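Local coordinates for guanine nucleotide exchange protein (Legionella pneumophila, PDB 1XSZ), which probably acts as a guanine nucleotide exchange factor for ADP-ribosylation factors, through a Sec7 domain whose active site is covered by a capping domain, at residues A[311-324]-A[335-347]. Numbering follows the deposited sequence.
Sequences AKAAADFSSPVKNF and LIKAYDNQKKLIT
The ammonium group of Lys343 is gripped from several directions beside the backbone of residues 314-319. Its NZ donates to Ala315 O at 2.9 Å, tilted 29° from the carbonyl plane, and more weakly to Phe317 O. A water that also donates to Ser318 O accepts a further bond from NZ at 2.9 Å. The lysine chain reaches this spot by bending at chi2 and then running extended, and its CG lies over one face of the Tyr339 ring. A second water, at the ring's edge and in its plane, hydrogen-bonds Tyr339 OH at 2.6 Å and lies where it can donate to Ala314 O and Ser319 O, although more acceptors are in reach than it has protons; the phenol is thus linked through it to the backbone of Ala314 and Ser319.

Next to this polar cluster the helical pieces 311-315 and 335-347 cross at -56°, their axes 8.5 Å apart at closest approach. Ala311 CB rests on Ala338 CB, and Ala315 fits as a knob into the hole formed by Tyr339, Gln342, Lys343 and Ile346, its CB 3.6 Å from Gln342 CB. Both helices belong to the C-terminal capping domain, where strand 323-325 forms one edge of the antiparallel sheet; Tyr205 of the adjacent strand 204-208 touches Ala311 and Ala314 and hydrogen-bonds Leu335 O.

From that edge strand Phe324 directs its ring edge toward the face of Tyr339 in an offset edge-to-face pair, planes at 68°. Ile336 CG1 makes a CH-pi contact over one Phe324 face, 3.8 Å from the centroid. Val321 sits in the corner between the two rings, with CG1 over the centre of the opposite Phe324 face and CG2 3.5 Å from Tyr339 CE1.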
ATOM      1  N   ALA A 311     -19.169  -2.824  -2.495  1.00 13.78           N
ATOM      2  CA  ALA A 311     -19.762  -4.158  -2.545  1.00 13.80           C
ATOM      3  C   ALA A 311     -20.388  -4.435  -3.908  1.00 13.86           C
ATOM      4  O   ALA A 311     -20.300  -5.547  -4.424  1.00 14.66           O
ATOM      5  CB  ALA A 311     -20.804  -4.311  -1.448  1.00 14.53           C
ATOM      6  N   LYS A 312     -21.026  -3.421  -4.485  1.00 14.76           N
ATOM      7  CA  LYS A 312     -21.650  -3.580  -5.798  1.00 16.19           C
ATOM      8  C   LYS A 312     -20.594  -3.847  -6.862  1.00 15.05           C
ATOM      9  O   LYS A 312     -20.764  -4.712  -7.722  1.00 16.41           O
ATOM     10  CB  LYS A 312     -22.447  -2.330  -6.169  1.00 17.84           C
ATOM     11  CG  LYS A 312     -23.716  -2.144  -5.364  1.00 21.83           C
ATOM     12  CD  LYS A 312     -24.455  -0.884  -5.779  1.00 25.52           C
ATOM     13  CE  LYS A 312     -25.677  -0.656  -4.903  1.00 27.16           C
ATOM     14  NZ  LYS A 312     -26.394   0.595  -5.273  1.00 30.68           N
ATOM     15  N   ALA A 313     -19.495  -3.103  -6.812  1.00 14.72           N
ATOM     16  CA  ALA A 313     -18.437  -3.308  -7.789  1.00 15.20           C
ATOM     17  C   ALA A 313     -17.882  -4.731  -7.666  1.00 13.43           C
ATOM     18  O   ALA A 313     -17.728  -5.440  -8.657  1.00 15.23           O
ATOM     19  CB  ALA A 313     -17.326  -2.278  -7.590  1.00 15.99           C
ATOM     20  N   ALA A 314     -17.598  -5.158  -6.437  1.00 13.22           N
ATOM     21  CA  ALA A 314     -17.061  -6.496  -6.216  1.00 13.93           C
ATOM     22  C   ALA A 314     -18.038  -7.590  -6.650  1.00 12.66           C
ATOM     23  O   ALA A 314     -17.642  -8.595  -7.243  1.00 13.25           O
ATOM     24  CB  ALA A 314     -16.694  -6.670  -4.738  1.00 13.88           C
ATOM     25  N   ALA A 315     -19.319  -7.380  -6.359  1.00 13.44           N
ATOM     26  CA  ALA A 315     -20.344  -8.356  -6.710  1.00 13.92           C
ATOM     27  C   ALA A 315     -20.611  -8.447  -8.207  1.00 15.31           C
ATOM     28  O   ALA A 315     -21.137  -9.455  -8.675  1.00 15.77           O
ATOM     29  CB  ALA A 315     -21.637  -8.037  -5.976  1.00 15.06           C
ATOM     30  N   ASP A 316     -20.245  -7.409  -8.958  1.00 15.93           N
ATOM     31  CA  ASP A 316     -20.472  -7.408 -10.400  1.00 17.88           C
ATOM     32  C   ASP A 316     -19.557  -8.361 -11.167  1.00 18.12           C
ATOM     33  O   ASP A 316     -19.809  -8.665 -12.333  1.00 20.00           O
ATOM     34  CB  ASP A 316     -20.343  -5.988 -10.962  1.00 19.88           C
ATOM     35  CG  ASP A 316     -21.621  -5.184 -10.803  1.00 24.60           C
ATOM     36  OD1 ASP A 316     -22.667  -5.783 -10.463  1.00 26.92           O
ATOM     37  OD2 ASP A 316     -21.592  -3.957 -11.029  1.00 25.27           O
ATOM     38  N   PHE A 317     -18.490  -8.830 -10.526  1.00 15.79           N
ATOM     39  CA  PHE A 317     -17.592  -9.781 -11.168  1.00 15.43           C
ATOM     40  C   PHE A 317     -18.213 -11.169 -11.081  1.00 15.52           C
ATOM     41  O   PHE A 317     -18.875 -11.493 -10.095  1.00 17.19           O
ATOM     42  CB  PHE A 317     -16.242  -9.870 -10.438  1.00 15.22           C
ATOM     43  CG  PHE A 317     -15.311  -8.720 -10.691  1.00 14.02           C
ATOM     44  CD1 PHE A 317     -15.434  -7.531  -9.982  1.00 13.77           C
ATOM     45  CD2 PHE A 317     -14.277  -8.849 -11.610  1.00 15.80           C
ATOM     46  CE1 PHE A 317     -14.538  -6.488 -10.181  1.00 15.32           C
ATOM     47  CE2 PHE A 317     -13.375  -7.809 -11.814  1.00 15.81           C
ATOM     48  CZ  PHE A 317     -13.509  -6.628 -11.095  1.00 16.11           C
ATOM     49  N   SER A 318     -18.002 -11.987 -12.106  0.50 15.18           N
ATOM     50  CA  SER A 318     -18.504 -13.353 -12.078  0.50 15.62           C
ATOM     51  C   SER A 318     -17.565 -14.071 -11.119  0.50 13.72           C
ATOM     52  O   SER A 318     -17.976 -14.924 -10.331  0.50 14.87           O
ATOM     53  CB  SER A 318     -18.418 -13.991 -13.465  0.50 16.90           C
ATOM     54  OG  SER A 318     -18.797 -15.356 -13.422  0.50 21.57           O
ATOM     55  N   SER A 319     -16.292 -13.697 -11.199  0.50 13.23           N
ATOM     56  CA  SER A 319     -15.251 -14.258 -10.350  0.50 14.21           C
ATOM     57  C   SER A 319     -15.560 -13.999  -8.882  0.50 13.79           C
ATOM     58  O   SER A 319     -16.108 -12.958  -8.524  0.50 13.81           O
ATOM     59  CB  SER A 319     -13.901 -13.627 -10.695  0.50 14.86           C
ATOM     60  OG  SER A 319     -12.922 -13.953  -9.726  0.50 18.23           O
ATOM     61  N   PRO A 320     -15.212 -14.955  -8.010  1.00 15.70           N
ATOM     62  CA  PRO A 320     -15.456 -14.809  -6.577  1.00 16.43           C
ATOM     63  C   PRO A 320     -14.426 -13.889  -5.936  1.00 15.49           C
ATOM     64  O   PRO A 320     -13.420 -13.528  -6.553  1.00 15.08           O
ATOM     65  CB  PRO A 320     -15.325 -16.236  -6.068  1.00 18.79           C
ATOM     66  CG  PRO A 320     -14.242 -16.790  -6.944  1.00 19.10           C
ATOM     67  CD  PRO A 320     -14.646 -16.280  -8.319  1.00 16.74           C
ATOM     68  N   VAL A 321     -14.701 -13.501  -4.699  1.00 16.21           N
ATOM     69  CA  VAL A 321     -13.782 -12.672  -3.927  1.00 14.04           C
ATOM     70  C   VAL A 321     -12.927 -13.673  -3.154  1.00 14.41           C
ATOM     71  O   VAL A 321     -13.457 -14.527  -2.433  1.00 16.19           O
ATOM     72  CB  VAL A 321     -14.547 -11.753  -2.957  1.00 13.77           C
ATOM     73  CG1 VAL A 321     -13.612 -11.197  -1.889  1.00 14.16           C
ATOM     74  CG2 VAL A 321     -15.182 -10.611  -3.732  1.00 16.44           C
ATOM     75  N   LYS A 322     -11.612 -13.569  -3.296  0.50 11.21           N
ATOM     76  CA  LYS A 322     -10.691 -14.474  -2.618  0.50 11.50           C
ATOM     77  C   LYS A 322     -10.556 -14.156  -1.136  0.50 11.86           C
ATOM     78  O   LYS A 322     -10.538 -15.059  -0.295  0.50 12.10           O
ATOM     79  CB  LYS A 322      -9.309 -14.393  -3.266  0.50 12.01           C
ATOM     80  CG  LYS A 322      -8.273 -15.342  -2.677  0.50 15.38           C
ATOM     81  CD  LYS A 322      -8.606 -16.787  -3.007  0.50 18.15           C
ATOM     82  CE  LYS A 322      -7.559 -17.734  -2.450  0.50 19.14           C
ATOM     83  NZ  LYS A 322      -7.851 -19.145  -2.823  0.50 19.57           N
ATOM     84  N   ASN A 323     -10.462 -12.870  -0.814  0.50 10.59           N
ATOM     85  CA  ASN A 323     -10.292 -12.462   0.571  0.50 12.03           C
ATOM     86  C   ASN A 323     -11.090 -11.226   0.940  0.50 11.27           C
ATOM     87  O   ASN A 323     -11.225 -10.300   0.136  0.50 10.31           O
ATOM     88  CB  ASN A 323      -8.814 -12.160   0.856  0.50 15.36           C
ATOM     89  CG  ASN A 323      -7.885 -13.260   0.388  0.50 17.30           C
ATOM     90  OD1 ASN A 323      -8.024 -14.413   0.786  0.50 20.82           O
ATOM     91  ND2 ASN A 323      -6.923 -12.902  -0.457  0.50 20.27           N
ATOM     92  N   PHE A 324     -11.610 -11.224   2.165  1.00 11.92           N
ATOM     93  CA  PHE A 324     -12.342 -10.088   2.709  1.00 11.84           C
ATOM     94  C   PHE A 324     -11.526  -9.658   3.922  1.00 12.71           C
ATOM     95  O   PHE A 324     -11.174 -10.498   4.755  1.00 14.12           O
ATOM     96  CB  PHE A 324     -13.710 -10.516   3.234  1.00 12.34           C
ATOM     97  CG  PHE A 324     -14.624 -11.079   2.193  1.00 12.11           C
ATOM     98  CD1 PHE A 324     -15.519 -10.252   1.523  1.00 12.26           C
ATOM     99  CD2 PHE A 324     -14.630 -12.439   1.918  1.00 13.62           C
ATOM    100  CE1 PHE A 324     -16.416 -10.779   0.594  1.00 13.40           C
ATOM    101  CE2 PHE A 324     -15.524 -12.981   0.988  1.00 14.56           C
ATOM    102  CZ  PHE A 324     -16.420 -12.144   0.325  1.00 14.08           C
ATOM    103  N   LEU A 335     -18.403  -5.762   5.495  1.00 13.73           N
ATOM    104  CA  LEU A 335     -18.017  -5.888   4.089  1.00 14.58           C
ATOM    105  C   LEU A 335     -18.606  -7.170   3.503  1.00 13.08           C
ATOM    106  O   LEU A 335     -19.093  -7.187   2.373  1.00 12.65           O
ATOM    107  CB  LEU A 335     -16.491  -5.927   3.957  1.00 16.08           C
ATOM    108  CG  LEU A 335     -15.736  -4.659   4.362  1.00 19.77           C
ATOM    109  CD1 LEU A 335     -14.234  -4.924   4.377  1.00 21.52           C
ATOM    110  CD2 LEU A 335     -16.076  -3.552   3.391  1.00 21.53           C
ATOM    111  N   ILE A 336     -18.550  -8.250   4.273  1.00 13.07           N
ATOM    112  CA  ILE A 336     -19.074  -9.532   3.831  1.00 13.21           C
ATOM    113  C   ILE A 336     -20.591  -9.474   3.673  1.00 13.49           C
ATOM    114  O   ILE A 336     -21.126  -9.926   2.659  1.00 13.40           O
ATOM    115  CB  ILE A 336     -18.669 -10.644   4.824  1.00 12.43           C
ATOM    116  CG1 ILE A 336     -17.175 -10.942   4.662  1.00 12.10           C
ATOM    117  CG2 ILE A 336     -19.491 -11.908   4.579  1.00 13.74           C
ATOM    118  CD1 ILE A 336     -16.560 -11.719   5.821  1.00 14.03           C
ATOM    119  N   LYS A 337     -21.284  -8.903   4.652  1.00 14.21           N
ATOM    120  CA  LYS A 337     -22.736  -8.812   4.558  1.00 14.44           C
ATOM    121  C   LYS A 337     -23.178  -7.952   3.377  1.00 14.62           C
ATOM    122  O   LYS A 337     -24.113  -8.307   2.663  1.00 15.26           O
ATOM    123  CB  LYS A 337     -23.324  -8.270   5.863  1.00 15.25           C
ATOM    124  CG  LYS A 337     -23.305  -9.294   6.990  1.00 17.10           C
ATOM    125  CD  LYS A 337     -23.993  -8.784   8.246  1.00 22.07           C
ATOM    126  CE  LYS A 337     -23.196  -7.687   8.919  1.00 23.93           C
ATOM    127  NZ  LYS A 337     -23.813  -7.300  10.222  1.00 28.18           N
ATOM    128  N   ALA A 338     -22.494  -6.834   3.153  1.00 14.68           N
ATOM    129  CA  ALA A 338     -22.853  -5.959   2.043  1.00 14.15           C
ATOM    130  C   ALA A 338     -22.657  -6.683   0.713  1.00 14.08           C
ATOM    131  O   ALA A 338     -23.498  -6.600  -0.187  1.00 15.23           O
ATOM    132  CB  ALA A 338     -22.013  -4.684   2.084  1.00 14.93           C
ATOM    133  N   TYR A 339     -21.548  -7.400   0.593  1.00 12.68           N
ATOM    134  CA  TYR A 339     -21.247  -8.148  -0.619  1.00 12.85           C
ATOM    135  C   TYR A 339     -22.280  -9.256  -0.829  1.00 14.14           C
ATOM    136  O   TYR A 339     -22.809  -9.418  -1.929  1.00 13.61           O
ATOM    137  CB  TYR A 339     -19.843  -8.747  -0.511  1.00 12.82           C
ATOM    138  CG  TYR A 339     -19.465  -9.691  -1.627  1.00 12.12           C
ATOM    139  CD1 TYR A 339     -19.025  -9.211  -2.863  1.00 12.38           C
ATOM    140  CD2 TYR A 339     -19.511 -11.071  -1.433  1.00 11.87           C
ATOM    141  CE1 TYR A 339     -18.632 -10.087  -3.874  1.00 13.33           C
ATOM    142  CE2 TYR A 339     -19.123 -11.953  -2.434  1.00 13.41           C
ATOM    143  CZ  TYR A 339     -18.680 -11.456  -3.652  1.00 11.98           C
ATOM    144  OH  TYR A 339     -18.267 -12.337  -4.621  1.00 14.63           O
ATOM    145  N   ASP A 340     -22.573 -10.018   0.221  1.00 12.81           N
ATOM    146  CA  ASP A 340     -23.549 -11.094   0.094  1.00 13.51           C
ATOM    147  C   ASP A 340     -24.927 -10.553  -0.280  1.00 13.63           C
ATOM    148  O   ASP A 340     -25.661 -11.191  -1.042  1.00 14.09           O
ATOM    149  CB  ASP A 340     -23.650 -11.902   1.392  1.00 13.92           C
ATOM    150  CG  ASP A 340     -22.466 -12.829   1.605  1.00 16.68           C
ATOM    151  OD1 ASP A 340     -21.629 -13.001   0.691  1.00 16.32           O
ATOM    152  OD2 ASP A 340     -22.381 -13.411   2.710  1.00 16.95           O
ATOM    153  N   ASN A 341     -25.284  -9.391   0.256  1.00 14.02           N
ATOM    154  CA  ASN A 341     -26.574  -8.790  -0.057  1.00 15.37           C
ATOM    155  C   ASN A 341     -26.626  -8.409  -1.529  1.00 15.78           C
ATOM    156  O   ASN A 341     -27.649  -8.603  -2.189  1.00 16.29           O
ATOM    157  CB  ASN A 341     -26.834  -7.568   0.825  1.00 17.06           C
ATOM    158  CG  ASN A 341     -27.117  -7.950   2.261  1.00 21.51           C
ATOM    159  OD1 ASN A 341     -27.510  -9.083   2.546  1.00 23.78           O
ATOM    160  ND2 ASN A 341     -26.936  -7.005   3.175  1.00 22.46           N
ATOM    161  N   GLN A 342     -25.531  -7.873  -2.055  1.00 14.02           N
ATOM    162  CA  GLN A 342     -25.509  -7.509  -3.465  1.00 14.90           C
ATOM    163  C   GLN A 342     -25.604  -8.769  -4.332  1.00 16.00           C
ATOM    164  O   GLN A 342     -26.272  -8.763  -5.365  1.00 15.70           O
ATOM    165  CB  GLN A 342     -24.243  -6.719  -3.807  1.00 16.83           C
ATOM    166  CG  GLN A 342     -24.187  -5.317  -3.204  1.00 19.54           C
ATOM    167  CD  GLN A 342     -25.411  -4.482  -3.537  1.00 22.40           C
ATOM    168  OE1 GLN A 342     -25.920  -4.521  -4.659  1.00 23.31           O
ATOM    169  NE2 GLN A 342     -25.883  -3.712  -2.563  1.00 24.30           N
ATOM    170  N   LYS A 343     -24.943  -9.852  -3.926  1.00 14.92           N
ATOM    171  CA  LYS A 343     -25.017 -11.096  -4.693  1.00 14.40           C
ATOM    172  C   LYS A 343     -26.447 -11.633  -4.671  1.00 15.75           C
ATOM    173  O   LYS A 343     -26.931 -12.178  -5.669  1.00 15.61           O
ATOM    174  CB  LYS A 343     -24.061 -12.155  -4.126  1.00 14.70           C
ATOM    175  CG  LYS A 343     -22.602 -11.954  -4.505  1.00 14.86           C
ATOM    176  CD  LYS A 343     -22.388 -12.091  -6.015  1.00 15.54           C
ATOM    177  CE  LYS A 343     -20.906 -12.160  -6.351  1.00 16.67           C
ATOM    178  NZ  LYS A 343     -20.671 -12.189  -7.827  1.00 18.50           N
ATOM    179  N   LYS A 344     -27.120 -11.492  -3.534  0.50 14.00           N
ATOM    180  CA  LYS A 344     -28.496 -11.958  -3.416  0.50 14.86           C
ATOM    181  C   LYS A 344     -29.390 -11.155  -4.355  0.50 14.98           C
ATOM    182  O   LYS A 344     -30.284 -11.711  -4.995  0.50 14.64           O
ATOM    183  CB  LYS A 344     -28.993 -11.819  -1.975  0.50 16.38           C
ATOM    184  CG  LYS A 344     -28.420 -12.847  -1.015  0.50 18.86           C
ATOM    185  CD  LYS A 344     -29.030 -12.702   0.369  0.50 22.27           C
ATOM    186  CE  LYS A 344     -28.527 -13.780   1.315  0.50 24.82           C
ATOM    187  NZ  LYS A 344     -29.156 -13.668   2.659  0.50 27.30           N
ATOM    188  N   LEU A 345     -29.143  -9.853  -4.438  1.00 15.89           N
ATOM    189  CA  LEU A 345     -29.928  -8.984  -5.313  1.00 16.32           C
ATOM    190  C   LEU A 345     -29.781  -9.460  -6.753  1.00 16.94           C
ATOM    191  O   LEU A 345     -30.765  -9.588  -7.483  1.00 16.09           O
ATOM    192  CB  LEU A 345     -29.447  -7.534  -5.206  1.00 19.33           C
ATOM    193  CG  LEU A 345     -30.097  -6.536  -6.170  1.00 22.51           C
ATOM    194  CD1 LEU A 345     -31.596  -6.497  -5.921  1.00 25.85           C
ATOM    195  CD2 LEU A 345     -29.487  -5.156  -5.983  1.00 23.45           C
ATOM    196  N   ILE A 346     -28.546  -9.721  -7.168  1.00 15.50           N
ATOM    197  CA  ILE A 346     -28.288 -10.184  -8.524  1.00 15.66           C
ATOM    198  C   ILE A 346     -29.012 -11.506  -8.765  1.00 15.70           C
ATOM    199  O   ILE A 346     -29.600 -11.720  -9.830  1.00 15.79           O
ATOM    200  CB  ILE A 346     -26.768 -10.342  -8.767  1.00 15.24           C
ATOM    201  CG1 ILE A 346     -26.112  -8.960  -8.765  1.00 16.53           C
ATOM    202  CG2 ILE A 346     -26.504 -11.053 -10.088  1.00 16.84           C
ATOM    203  CD1 ILE A 346     -24.590  -9.000  -8.755  1.00 18.31           C
ATOM    204  N   THR A 347     -28.992 -12.387  -7.773  1.00 15.46           N
ATOM    205  CA  THR A 347     -29.667 -13.670  -7.900  1.00 15.54           C
ATOM    206  C   THR A 347     -31.161 -13.485  -8.151  1.00 16.38           C
ATOM    207  O   THR A 347     -31.737 -14.161  -9.002  1.00 16.40           O
ATOM    208  CB  THR A 347     -29.461 -14.532  -6.635  1.00 16.84           C
ATOM    209  OG1 THR A 347     -28.077 -14.901  -6.546  1.00 21.76           O
ATOM    210  CG2 THR A 347     -30.313 -15.794  -6.690  1.00 20.08           C
TER
HETATM  211  O   HOH W   1     -17.667 -11.349  -6.945  1.00 16.08           O
HETATM  212  O   HOH W   2     -19.040 -14.613  -7.727  1.00 28.38           O